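Local structure of Mll7089 protein (2OZ8) at residues G250-L262 against L270-I282. The protein is of unproven function but belongs to the mandelate racemase branch of the enolase superfamily, and probably binds magnesium and may act as a hydro-lyase. Residues are numbered along the deposited sequence; the frame is centred on the assembly and turned at random. Where two conformers were deposited one is given.
Sequences GEYLDLQGKRLLL and LNVHGQVTDVMRI
E251 and H273 meet at the C-terminal ends of neighbouring parallel barrel strands. H273 NE2 donates to E251 OE1 at 3.0 Å. The carboxylate oxygen lies at the ring edge, in plane, and is met on its syn side. The carboxylate and ring planes are 31° apart. E251 turns about CB–CG (chi2 84°), bringing the carboxylate round to the ring. Deeper in, K258 threads from helix 255-262 past L270 and V272. Its CD lies 3.9 Å from V272 CG1, and its NZ donates to N271 O at 3.0 Å, in the carbonyl plane. L262 CD1 touches I282 CD1 at 3.9 Å, and L270 CD1 packs on L261 CD2. L255 CG rests on D278 CB, carbon to carbon, at 3.5 Å. The axes of short segments 255-262 and 276-282 approach to 10.7 Å, at 16°.

Further out, H273 ND1 bonds N297 O. D225 OD1 accepts from E251 N. The D278 carboxylate bonds H103 and Q107. This is a TIM-barrel beta-alpha-beta unit plus the packing of two successive outer helices. A buried lysine ammonium ties helix to strand, and the H273 ring, held at both nitrogens, probably keeps one orientation at the barrel mouth, where enolase-superfamily active sites lie.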
loop_
_atom_site.group_PDB
_atom_site.type_symbol
_atom_site.label_atom_id
_atom_site.label_comp_id
_atom_site.label_asym_id
_atom_site.label_seq_id
_atom_site.Cartn_x
_atom_site.Cartn_y
_atom_site.Cartn_z
ATOM N N GLY A 250 -1.389 7.306 -23.106
ATOM C CA GLY A 250 -0.307 8.271 -22.889
ATOM C C GLY A 250 -0.423 9.576 -23.656
ATOM O O GLY A 250 0.498 10.403 -23.590
ATOM N N GLU A 251 -1.520 9.750 -24.409
ATOM C CA GLU A 251 -1.754 10.990 -25.181
ATOM C C GLU A 251 -1.824 12.169 -24.217
ATOM O O GLU A 251 -2.356 12.042 -23.108
ATOM C CB GLU A 251 -3.050 10.922 -26.037
ATOM C CG GLU A 251 -3.246 12.038 -27.113
ATOM C CD GLU A 251 -2.524 11.761 -28.465
ATOM O OE1 GLU A 251 -1.354 11.347 -28.400
ATOM O OE2 GLU A 251 -3.114 11.955 -29.583
ATOM N N TYR A 252 -1.270 13.295 -24.647
ATOM C CA TYR A 252 -1.378 14.567 -23.929
ATOM C C TYR A 252 -0.434 14.620 -22.732
ATOM O O TYR A 252 -0.484 15.562 -21.932
ATOM C CB TYR A 252 -2.842 14.884 -23.529
ATOM C CG TYR A 252 -3.805 14.785 -24.698
ATOM C CD1 TYR A 252 -4.858 13.854 -24.702
ATOM C CD2 TYR A 252 -3.634 15.606 -25.830
ATOM C CE1 TYR A 252 -5.729 13.754 -25.799
ATOM C CE2 TYR A 252 -4.494 15.519 -26.917
ATOM C CZ TYR A 252 -5.532 14.594 -26.903
ATOM O OH TYR A 252 -6.351 14.529 -28.011
ATOM N N LEU A 253 0.428 13.610 -22.616
ATOM C CA LEU A 253 1.363 13.551 -21.510
ATOM C C LEU A 253 2.747 13.901 -22.020
ATOM O O LEU A 253 3.123 13.503 -23.131
ATOM C CB LEU A 253 1.404 12.148 -20.892
ATOM C CG LEU A 253 0.248 11.444 -20.167
ATOM C CD1 LEU A 253 0.728 10.072 -19.644
ATOM C CD2 LEU A 253 -0.294 12.283 -19.041
ATOM N N ASP A 254 3.516 14.620 -21.204
ATOM C CA ASP A 254 4.929 14.800 -21.498
ATOM C C ASP A 254 5.780 13.612 -20.963
ATOM O O ASP A 254 5.240 12.613 -20.469
ATOM C CB ASP A 254 5.420 16.170 -20.986
ATOM C CG ASP A 254 5.257 16.347 -19.480
ATOM O OD1 ASP A 254 4.979 15.386 -18.747
ATOM O OD2 ASP A 254 5.434 17.489 -19.008
ATOM N N LEU A 255 7.099 13.722 -21.094
ATOM C CA LEU A 255 8.057 12.706 -20.664
ATOM C C LEU A 255 7.854 12.340 -19.212
ATOM O O LEU A 255 7.831 11.144 -18.858
ATOM C CB LEU A 255 9.483 13.206 -20.810
ATOM C CG LEU A 255 10.510 12.230 -21.390
ATOM C CD1 LEU A 255 11.867 12.422 -20.716
ATOM C CD2 LEU A 255 10.089 10.780 -21.351
ATOM N N GLN A 256 7.716 13.375 -18.384
ATOM C CA GLN A 256 7.537 13.194 -16.970
ATOM C C GLN A 256 6.229 12.435 -16.749
ATOM O O GLN A 256 6.162 11.515 -15.929
ATOM C CB GLN A 256 7.523 14.553 -16.278
ATOM C CG GLN A 256 8.910 15.310 -16.318
ATOM C CD GLN A 256 9.430 15.661 -17.755
ATOM O OE1 GLN A 256 8.636 15.992 -18.663
ATOM N NE2 GLN A 256 10.765 15.587 -17.943
ATOM N N GLY A 257 5.213 12.811 -17.531
ATOM C CA GLY A 257 3.902 12.232 -17.450
ATOM C C GLY A 257 3.841 10.789 -17.901
ATOM O O GLY A 257 3.115 10.003 -17.300
ATOM N N LYS A 258 4.570 10.460 -18.972
ATOM C CA LYS A 258 4.661 9.089 -19.487
ATOM C C LYS A 258 5.331 8.215 -18.437
ATOM O O LYS A 258 4.852 7.112 -18.119
ATOM C CB LYS A 258 5.441 9.015 -20.816
ATOM C CG LYS A 258 5.026 10.059 -21.879
ATOM C CD LYS A 258 5.197 9.516 -23.307
ATOM C CE LYS A 258 4.460 10.400 -24.341
ATOM N NZ LYS A 258 2.955 10.153 -24.410
ATOM N N ARG A 259 6.425 8.734 -17.881
ATOM C CA ARG A 259 7.131 8.055 -16.825
ATOM C C ARG A 259 6.204 7.791 -15.617
ATOM O O ARG A 259 6.135 6.655 -15.117
ATOM C CB ARG A 259 8.406 8.784 -16.432
ATOM C CG ARG A 259 9.223 7.975 -15.407
ATOM C CD ARG A 259 10.420 8.690 -14.868
ATOM N NE ARG A 259 10.032 9.992 -14.364
ATOM C CZ ARG A 259 9.542 10.212 -13.158
ATOM N NH1 ARG A 259 9.410 9.220 -12.306
ATOM N NH2 ARG A 259 9.213 11.434 -12.796
ATOM N N LEU A 260 5.455 8.809 -15.198
ATOM C CA LEU A 260 4.530 8.652 -14.080
ATOM C C LEU A 260 3.411 7.652 -14.397
ATOM O O LEU A 260 2.972 6.876 -13.518
ATOM C CB LEU A 260 3.957 10.006 -13.658
ATOM C CG LEU A 260 4.897 10.916 -12.850
ATOM C CD1 LEU A 260 4.366 12.382 -12.901
ATOM C CD2 LEU A 260 5.042 10.404 -11.415
ATOM N N LEU A 261 2.988 7.654 -15.661
ATOM C CA LEU A 261 1.988 6.721 -16.136
ATOM C C LEU A 261 2.488 5.292 -15.991
ATOM O O LEU A 261 1.757 4.394 -15.562
ATOM C CB LEU A 261 1.649 7.018 -17.584
ATOM C CG LEU A 261 0.421 6.282 -18.142
ATOM C CD1 LEU A 261 -0.910 6.862 -17.588
ATOM C CD2 LEU A 261 0.482 6.323 -19.653
ATOM N N LEU A 262 3.761 5.091 -16.336
ATOM C CA LEU A 262 4.395 3.782 -16.176
ATOM C C LEU A 262 4.463 3.344 -14.720
ATOM O O LEU A 262 4.152 2.207 -14.405
ATOM C CB LEU A 262 5.768 3.750 -16.864
ATOM C CG LEU A 262 5.717 3.895 -18.408
ATOM C CD1 LEU A 262 7.104 3.871 -19.022
ATOM C CD2 LEU A 262 4.816 2.812 -19.073
ATOM N N LEU A 270 2.245 1.947 -24.270
ATOM C CA LEU A 270 2.472 3.392 -24.169
ATOM C C LEU A 270 2.503 4.038 -25.572
ATOM O O LEU A 270 3.280 3.562 -26.396
ATOM C CB LEU A 270 3.745 3.700 -23.342
ATOM C CG LEU A 270 4.237 5.175 -23.236
ATOM C CD1 LEU A 270 3.417 5.952 -22.256
ATOM C CD2 LEU A 270 5.672 5.215 -22.788
ATOM N N ASN A 271 1.632 5.023 -25.892
ATOM C CA ASN A 271 1.754 5.739 -27.195
ATOM C C ASN A 271 2.687 6.936 -27.054
ATOM O O ASN A 271 2.690 7.613 -26.042
ATOM C CB ASN A 271 0.405 6.208 -27.753
ATOM C CG ASN A 271 0.453 6.567 -29.267
ATOM O OD1 ASN A 271 0.253 7.752 -29.645
ATOM N ND2 ASN A 271 0.658 5.553 -30.136
ATOM N N VAL A 272 3.490 7.177 -28.069
ATOM C CA VAL A 272 4.387 8.324 -28.049
ATOM C C VAL A 272 4.383 8.967 -29.412
ATOM O O VAL A 272 3.853 8.399 -30.345
ATOM C CB VAL A 272 5.873 7.964 -27.665
ATOM C CG1 VAL A 272 5.934 7.237 -26.344
ATOM C CG2 VAL A 272 6.534 7.145 -28.774
ATOM N N HIS A 273 5.022 10.117 -29.518
ATOM C CA HIS A 273 5.155 10.835 -30.791
ATOM C C HIS A 273 6.604 10.987 -31.194
ATOM O O HIS A 273 7.335 10.042 -31.087
ATOM C CB HIS A 273 4.364 12.156 -30.760
ATOM C CG HIS A 273 2.890 11.927 -30.856
ATOM N ND1 HIS A 273 2.233 11.799 -32.063
ATOM C CD2 HIS A 273 1.954 11.710 -29.897
ATOM C CE1 HIS A 273 0.956 11.549 -31.844
ATOM N NE2 HIS A 273 0.756 11.502 -30.540
ATOM N N GLY A 274 7.023 12.161 -31.658
ATOM C CA GLY A 274 8.318 12.334 -32.308
ATOM C C GLY A 274 9.383 13.113 -31.561
ATOM O O GLY A 274 10.340 13.545 -32.184
ATOM N N GLN A 275 9.252 13.277 -30.230
ATOM C CA GLN A 275 10.298 13.915 -29.480
ATOM C C GLN A 275 11.458 12.959 -29.406
ATOM O O GLN A 275 11.590 12.201 -28.447
ATOM C CB GLN A 275 9.832 14.298 -28.081
ATOM C CG GLN A 275 8.686 15.275 -28.064
ATOM C CD GLN A 275 7.343 14.595 -28.295
ATOM O OE1 GLN A 275 7.263 13.360 -28.520
ATOM N NE2 GLN A 275 6.280 15.397 -28.272
ATOM N N VAL A 276 12.325 13.001 -30.397
ATOM C CA VAL A 276 13.331 11.941 -30.547
ATOM C C VAL A 276 14.044 11.569 -29.276
ATOM O O VAL A 276 14.071 10.402 -28.948
ATOM C CB VAL A 276 14.401 12.211 -31.626
ATOM C CG1 VAL A 276 15.334 10.972 -31.754
ATOM C CG2 VAL A 276 13.771 12.593 -32.914
ATOM N N THR A 277 14.638 12.531 -28.588
ATOM C CA THR A 277 15.385 12.238 -27.381
ATOM C C THR A 277 14.502 11.713 -26.241
ATOM O O THR A 277 14.883 10.755 -25.565
ATOM C CB THR A 277 16.159 13.493 -26.847
ATOM O OG1 THR A 277 16.915 14.105 -27.912
ATOM C CG2 THR A 277 17.101 13.099 -25.666
ATOM N N ASP A 278 13.339 12.318 -26.019
ATOM C CA ASP A 278 12.416 11.804 -24.984
ATOM C C ASP A 278 11.986 10.363 -25.281
ATOM O O ASP A 278 11.895 9.554 -24.354
ATOM C CB ASP A 278 11.151 12.642 -24.830
ATOM C CG ASP A 278 11.417 14.113 -24.607
ATOM O OD1 ASP A 278 12.583 14.501 -24.384
ATOM O OD2 ASP A 278 10.430 14.901 -24.657
ATOM N N VAL A 279 11.715 10.070 -26.571
ATOM C CA VAL A 279 11.255 8.745 -27.030
ATOM C C VAL A 279 12.275 7.659 -26.840
ATOM O O VAL A 279 11.925 6.546 -26.399
ATOM C CB VAL A 279 10.785 8.775 -28.499
ATOM C CG1 VAL A 279 10.520 7.382 -29.025
ATOM C CG2 VAL A 279 9.513 9.619 -28.612
ATOM N N MET A 280 13.534 7.942 -27.156
ATOM C CA MET A 280 14.576 6.946 -26.879
ATOM C C MET A 280 14.822 6.743 -25.378
ATOM O O MET A 280 15.155 5.644 -24.925
ATOM C CB MET A 280 15.865 7.238 -27.636
ATOM C CG MET A 280 15.675 7.267 -29.172
ATOM S SD MET A 280 15.100 5.746 -30.001
ATOM C CE MET A 280 16.479 4.695 -29.530
ATOM N N ARG A 281 14.616 7.777 -24.585
ATOM C CA ARG A 281 14.755 7.607 -23.152
ATOM C C ARG A 281 13.561 6.797 -22.575
ATOM O O ARG A 281 13.774 5.856 -21.780
ATOM C CB ARG A 281 14.888 8.970 -22.456
ATOM C CG ARG A 281 16.238 9.545 -22.626
ATOM C CD ARG A 281 16.357 10.986 -22.161
ATOM N NE ARG A 281 17.736 11.405 -22.381
ATOM C CZ ARG A 281 18.220 12.636 -22.216
ATOM N NH1 ARG A 281 17.437 13.640 -21.806
ATOM N NH2 ARG A 281 19.518 12.850 -22.471
ATOM N N ILE A 282 12.328 7.169 -22.951
ATOM C CA ILE A 282 11.164 6.436 -22.468
ATOM C C ILE A 282 11.134 5.030 -23.061
ATOM O O ILE A 282 10.655 4.090 -22.424
ATOM C CB ILE A 282 9.795 7.183 -22.680
ATOM C CG1 ILE A 282 8.786 6.650 -21.668
ATOM C CG2 ILE A 282 9.221 6.960 -24.058
ATOM C CD1 ILE A 282 9.095 7.013 -20.227
#